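Local atomic coordinates of Xaa-Pro dipeptidase (Lactobacillus brevis, PDB entry 3I7M), a protein that is probably a manganese-dependent metallopeptidase of family M24B that splits Xaa-Pro dipeptides, represented here by its N-terminal creatinase/prolidase-type domain. Residues Ala89-Val92 with Lys93-His96; Asp129-Ser132 with Phe133-Met137; Phe57-Ala60 with Leu61-Glu64. All coordinates share one frame; numbering follows the deposited sequence.

Interaction 1: residues Ala89-Val92 with Lys93-His96; sequences ADQV and KQRH
Arg95 reaches back one helical turn to Gln91, and a single nitrogen, NH1, does most of the gripping. It gives one hydrogen bond to the side-chain oxygen, with Arg95 NH1 to Gln91 OE1 at 2.9 Å, and another to the main chain, with Arg95 NH1 to Gln91 O at 3.0 Å. Both acceptors lie close to the guanidinium plane, although NH1 stands above the plane of the Gln91 backbone carbonyl. A bend in the glutamine, chi2 -67°, folds its amide back to where OE1 can be met. Water 1 then bridges Gln91 OE1 and Arg95 NH2, so the amide oxygen takes two donors. A leucine in place of Arg95 would probably leave Gln91 OE1 without its charged partner and the amide freer to turn.

Beneath this pair runs ordinary helical bonding: Lys93 N to Ala89 O at 2.8 Å, and Gln94 N to Asp90 O at the same 2.8 Å. The chain of Lys93 stretches out past the Ala89 carbonyl, its CG 3.2 Å from Ala89 O, and its NZ bonds to Gln120 O. Phe55 touches both Gln91 and Arg95. At the end, Arg95 N turns to Val92 O (3.0 Å), and His96 N bonds to Lys93 O. With His96 at positive phi and Val97 N returning to Val92 O, this is the Schellman motif that ends helix 84-94.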
# COMPACT_ATOMS: atom_id res chain seq x y z
N ALA A 89 -3.33 5.51 -7.75
CA ALA A 89 -4.77 5.71 -7.77
C ALA A 89 -5.38 5.04 -9.00
O ALA A 89 -6.51 4.47 -8.91
CB ALA A 89 -5.09 7.22 -7.78
N ASP A 90 -4.70 5.10 -10.16
CA ASP A 90 -5.18 4.44 -11.34
C ASP A 90 -5.31 2.92 -11.10
O ASP A 90 -6.27 2.30 -11.51
CB ASP A 90 -4.25 4.70 -12.53
CG ASP A 90 -4.23 6.16 -12.97
OD1 ASP A 90 -5.14 6.95 -12.55
OD2 ASP A 90 -3.31 6.53 -13.74
N GLN A 91 -4.33 2.32 -10.42
CA GLN A 91 -4.39 0.89 -10.08
C GLN A 91 -5.62 0.58 -9.22
O GLN A 91 -6.23 -0.48 -9.34
CB GLN A 91 -3.09 0.41 -9.42
CG GLN A 91 -1.93 0.46 -10.34
CD GLN A 91 -2.01 -0.51 -11.47
OE1 GLN A 91 -2.50 -1.60 -11.29
NE2 GLN A 91 -1.48 -0.13 -12.59
N VAL A 92 -5.91 1.45 -8.25
CA VAL A 92 -7.07 1.28 -7.38
C VAL A 92 -8.38 1.44 -8.18
O VAL A 92 -9.29 0.60 -8.06
CB VAL A 92 -6.97 2.25 -6.19
CG1 VAL A 92 -8.27 2.29 -5.33
CG2 VAL A 92 -5.77 1.93 -5.28
N LYS A 93 -8.43 2.47 -9.00
CA LYS A 93 -9.59 2.71 -9.86
C LYS A 93 -9.82 1.56 -10.87
O LYS A 93 -11.00 1.15 -11.08
CB LYS A 93 -9.49 4.12 -10.48
CG LYS A 93 -9.61 5.26 -9.40
CD LYS A 93 -9.17 6.63 -9.91
CE LYS A 93 -9.20 7.71 -8.84
NZ LYS A 93 -8.80 9.06 -9.40
N GLN A 94 -8.76 0.94 -11.39
CA GLN A 94 -8.87 -0.24 -12.29
C GLN A 94 -9.48 -1.43 -11.60
O GLN A 94 -10.09 -2.31 -12.26
CB GLN A 94 -7.50 -0.66 -12.77
CG GLN A 94 -6.89 0.24 -13.76
CD GLN A 94 -5.45 -0.17 -14.11
OE1 GLN A 94 -5.03 -1.33 -13.94
NE2 GLN A 94 -4.71 0.79 -14.63
N ARG A 95 -9.34 -1.48 -10.26
CA ARG A 95 -9.81 -2.57 -9.44
C ARG A 95 -11.21 -2.26 -8.90
O ARG A 95 -11.71 -2.96 -8.02
CB ARG A 95 -8.80 -2.84 -8.30
CG ARG A 95 -7.61 -3.54 -8.84
CD ARG A 95 -6.50 -3.59 -7.79
NE ARG A 95 -5.40 -4.44 -8.17
CZ ARG A 95 -4.45 -4.11 -9.03
NH1 ARG A 95 -4.43 -2.90 -9.62
NH2 ARG A 95 -3.44 -4.95 -9.26
N HIS A 96 -11.83 -1.24 -9.46
CA HIS A 96 -13.22 -0.86 -9.17
C HIS A 96 -13.44 -0.42 -7.75
O HIS A 96 -14.54 -0.62 -7.19
CB HIS A 96 -14.16 -2.00 -9.58
CG HIS A 96 -13.90 -2.52 -10.96
ND1 HIS A 96 -14.08 -1.75 -12.09
CD2 HIS A 96 -13.39 -3.70 -11.39
CE1 HIS A 96 -13.73 -2.44 -13.16
NE2 HIS A 96 -13.30 -3.62 -12.76
O HOH W 1 -2.21 -4.43 -11.90

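Interaction 2: residues Asp129-Ser132 with Phe133-Met137; sequences DITS and FIEHM
Thr131 to Glu135 and Ile130 to Ile134 are the backbone pairs that open helix 131-136, the last helix of this chain, and a side-chain cap precedes them. The capping residue, Asp129, turns one carboxylate oxygen to Thr131 twice: Thr131 N meets Asp129 OD1 at 3.0 Å from above the carboxylate plane, while Thr131 OG1 donates to Asp129 OD1 at 2.7 Å on its syn side. Holding OG1 beside the backbone nitrogen, chi1 -67°, lets the threonine make both bonds. Water 2 adds a bridge from Asp129 O to Phe133 N.

Beyond the cap, Ile134 N reaches Ile130 O at 2.9 Å in a nearly straight bond, and Glu135 N reaches Thr131 O at 3.0 Å. Ile130 is the apolar centre of the turn. Its CG1 lies 3.9 Å from Phe133 CB and 4.0 Å from Ile134 CG1, and the two partner side chains cross it at a slant. At the other end the His136 ring is laid over Ser132 O, which sits 3.2 Å above one face, toward its rim, and also accepts from His136 N.

Asp129 OD1 also accepts from Lys106 N, and Thr131 OG1 from Gly107 N, which ties the cap to the chain just after strand 101-104. Ile130 packs on Ile9 and Trp12 of helix 5-15 and on Thr21 and Leu23 of strand 20-23; the Phe133 ring also meets Trp12, and Ile134 touches Thr28 of helix 26-33.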
# COMPACT_ATOMS: atom_id res chain seq x y z
N ASP A 129 -5.93 3.44 11.50
CA ASP A 129 -4.51 3.29 11.74
C ASP A 129 -4.27 1.82 11.97
O ASP A 129 -4.80 1.22 12.88
CB ASP A 129 -4.08 4.13 12.94
CG ASP A 129 -2.59 4.22 13.10
OD1 ASP A 129 -1.86 3.62 12.30
OD2 ASP A 129 -2.17 4.95 14.02
N ILE A 130 -3.46 1.22 11.10
CA ILE A 130 -3.07 -0.19 11.22
C ILE A 130 -1.75 -0.39 11.96
O ILE A 130 -1.33 -1.53 12.16
CB ILE A 130 -3.09 -0.90 9.84
CG1 ILE A 130 -3.23 -2.41 9.95
CG2 ILE A 130 -1.89 -0.43 8.95
CD1 ILE A 130 -3.50 -3.09 8.64
N THR A 131 -1.18 0.71 12.48
CA THR A 131 0.12 0.66 13.16
C THR A 131 0.15 -0.42 14.26
O THR A 131 1.02 -1.28 14.27
CB THR A 131 0.48 2.02 13.74
OG1 THR A 131 0.70 2.91 12.65
CG2 THR A 131 1.81 1.92 14.60
N SER A 132 -0.83 -0.38 15.16
CA SER A 132 -0.85 -1.29 16.29
C SER A 132 -1.05 -2.75 15.84
O SER A 132 -0.42 -3.69 16.39
CB SER A 132 -1.95 -0.89 17.26
OG SER A 132 -2.07 -1.85 18.27
N PHE A 133 -1.97 -2.97 14.88
CA PHE A 133 -2.26 -4.31 14.35
C PHE A 133 -0.95 -4.95 13.75
O PHE A 133 -0.56 -6.11 14.03
CB PHE A 133 -3.38 -4.33 13.35
CG PHE A 133 -3.65 -5.71 12.73
CD1 PHE A 133 -4.43 -6.66 13.38
CD2 PHE A 133 -3.13 -6.07 11.50
CE1 PHE A 133 -4.64 -7.93 12.83
CE2 PHE A 133 -3.36 -7.31 10.95
CZ PHE A 133 -4.12 -8.24 11.62
N ILE A 134 -0.24 -4.15 12.95
CA ILE A 134 1.01 -4.63 12.35
C ILE A 134 2.02 -4.92 13.48
O ILE A 134 2.79 -5.90 13.40
CB ILE A 134 1.58 -3.60 11.34
CG1 ILE A 134 0.67 -3.40 10.11
CG2 ILE A 134 3.06 -3.98 11.01
CD1 ILE A 134 0.28 -4.63 9.32
N GLU A 135 2.09 -4.05 14.49
CA GLU A 135 3.05 -4.18 15.62
C GLU A 135 2.86 -5.54 16.30
O GLU A 135 3.85 -6.21 16.72
CB GLU A 135 2.76 -3.08 16.66
CG GLU A 135 3.87 -2.10 16.97
CD GLU A 135 3.35 -0.68 17.37
OE1 GLU A 135 4.06 0.32 17.11
OE2 GLU A 135 2.24 -0.56 17.95
N HIS A 136 1.60 -5.97 16.45
CA HIS A 136 1.24 -7.20 17.18
C HIS A 136 1.28 -8.47 16.39
O HIS A 136 1.23 -9.56 16.98
CB HIS A 136 -0.15 -7.12 17.85
CG HIS A 136 -0.28 -5.97 18.79
ND1 HIS A 136 -1.46 -5.28 18.95
CD2 HIS A 136 0.64 -5.36 19.57
CE1 HIS A 136 -1.26 -4.30 19.83
NE2 HIS A 136 -0.00 -4.34 20.21
N MSE A 137 1.37 -8.40 15.07
CA MSE A 137 1.73 -9.57 14.30
C MSE A 137 3.24 -9.42 13.98
O MSE A 137 4.11 -10.08 14.54
CB MSE A 137 0.90 -9.66 13.03
CG MSE A 137 1.48 -8.85 11.91
SE MSE A 137 0.37 -8.41 10.35
CE MSE A 137 -0.10 -10.18 9.72
O HOH W 2 -4.16 -0.98 14.44

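Interaction 3: residues Phe57-Ala60 with Leu61-Glu64; sequences FAPA and LEVE
Ala58 CB approaches Glu62 CB at 4.4 Å, the first touch between the end of strand 55-59 and the turn that follows it. Pro59, next in line, carries the main side-chain contact. In the conformer given, the glutamate crosses its ring so that the carboxylate meets the CG-CD side, with Glu62 OE2 3.3 Å from Pro59 CG and Glu62 CD 3.6 Å from Pro59 CD. This is van der Waals packing of a carboxylate against aliphatic carbons. In this conformer the extended chain, chi2 174°, with CG beside its own backbone nitrogen, brings the carboxylate to the proline; a second conformer of Glu62 makes the packing less than certain.

The same residues are joined through the main chain, Glu62 N bonding to Pro59 O at 2.9 Å, with the donor well above the carbonyl plane. Ala60 continues the pattern one residue on: Val63 N reaches Ala60 O at 3.3 Å, again from above the plane. Two successive bonds between residues three apart wind the chain from the extended strand into a tight turn. Water 3 extends the series, accepting from Glu64 N at 3.0 Å and donating to Ala60 O at 2.7 Å. Val63 CG2 rests 3.5 Å from the same Ala60 O.

In the fold, this is the strand-to-helix bend of the beta-alpha-beta unit made by strand 55-59, helix 63-67 and strand 75-78. Ala58 and Ala60 pair through their backbones with strand 75-78, Pro59 touches Tyr78, and Val63 packs on Val75. Phe57, just before the bend, places its ring against Tyr78 and against Met87 and Ile88 of helix 84-94.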
# COMPACT_ATOMS: atom_id res chain seq x y z
N PHE A 57 3.49 -1.41 -5.33
CA PHE A 57 3.84 -0.30 -6.22
C PHE A 57 5.23 0.16 -5.83
O PHE A 57 5.54 0.32 -4.63
CB PHE A 57 2.86 0.85 -6.06
CG PHE A 57 3.05 1.92 -7.03
CD1 PHE A 57 2.41 1.89 -8.27
CD2 PHE A 57 3.87 3.02 -6.75
CE1 PHE A 57 2.63 2.92 -9.21
CE2 PHE A 57 4.05 4.01 -7.73
CZ PHE A 57 3.41 3.90 -8.92
N ALA A 58 6.17 0.28 -6.79
CA ALA A 58 7.54 0.51 -6.50
C ALA A 58 8.23 1.26 -7.58
O ALA A 58 7.76 1.26 -8.71
CB ALA A 58 8.27 -0.82 -6.29
N PRO A 59 9.41 1.83 -7.32
CA PRO A 59 10.24 2.34 -8.42
C PRO A 59 10.57 1.22 -9.38
O PRO A 59 10.79 0.09 -8.99
CB PRO A 59 11.45 2.91 -7.71
CG PRO A 59 11.00 3.09 -6.19
CD PRO A 59 10.06 1.99 -5.99
N ALA A 60 10.59 1.56 -10.68
CA ALA A 60 10.80 0.58 -11.73
C ALA A 60 12.02 -0.32 -11.52
O ALA A 60 11.92 -1.53 -11.76
CB ALA A 60 10.89 1.29 -13.06
N LEU A 61 13.09 0.23 -11.00
CA LEU A 61 14.28 -0.58 -10.83
C LEU A 61 14.22 -1.53 -9.66
O LEU A 61 15.08 -2.40 -9.56
CB LEU A 61 15.53 0.31 -10.79
CG LEU A 61 15.81 1.00 -12.07
CD1 LEU A 61 16.97 2.06 -11.93
CD2 LEU A 61 16.23 -0.07 -13.13
N GLU A 62 13.28 -1.34 -8.74
CA GLU A 62 13.14 -2.25 -7.63
C GLU A 62 12.22 -3.43 -8.00
O GLU A 62 12.16 -4.39 -7.27
CB GLU A 62 12.59 -1.52 -6.39
CG GLU A 62 13.56 -0.50 -5.80
CD GLU A 62 12.96 0.32 -4.65
OE1 GLU A 62 12.13 -0.20 -3.87
OE2 GLU A 62 13.35 1.49 -4.50
N VAL A 63 11.46 -3.34 -9.09
CA VAL A 63 10.48 -4.36 -9.43
C VAL A 63 11.07 -5.75 -9.49
O VAL A 63 10.49 -6.72 -9.02
CB VAL A 63 9.67 -4.03 -10.70
CG1 VAL A 63 8.77 -5.18 -11.13
CG2 VAL A 63 8.87 -2.73 -10.54
N GLU A 64 12.23 -5.84 -10.12
CA GLU A 64 12.88 -7.17 -10.27
C GLU A 64 13.11 -7.87 -8.95
O GLU A 64 12.75 -9.03 -8.81
CB GLU A 64 14.19 -7.09 -11.05
CG GLU A 64 15.01 -8.39 -11.03
CD GLU A 64 16.35 -8.34 -11.75
OE1 GLU A 64 16.74 -7.31 -12.29
OE2 GLU A 64 17.07 -9.38 -11.63
O HOH W 3 13.30 -3.87 -12.05

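From the N terminus, interaction 3 comes first, turning strand 55-59 into helix 63-67 at the start of a beta-alpha-beta crossover to the edge strand 75-78. Interaction 1 follows, closing helix 84-94 before the chain runs on to strand 101-104. Interaction 2 lies last, opening helix 131-136 directly after the other edge strand, 125-129. The three are in series, with none nested or crossing. Interactions 1 and 3 have centres about 18 Å apart and are linked through strand 55-59, which begins interaction 3 and whose Phe55 touches Gln91 and Arg95, while Phe57 packs on helix 84-94. Interaction 2 lies across the chain's centre, about 25 Å from either, centre to centre.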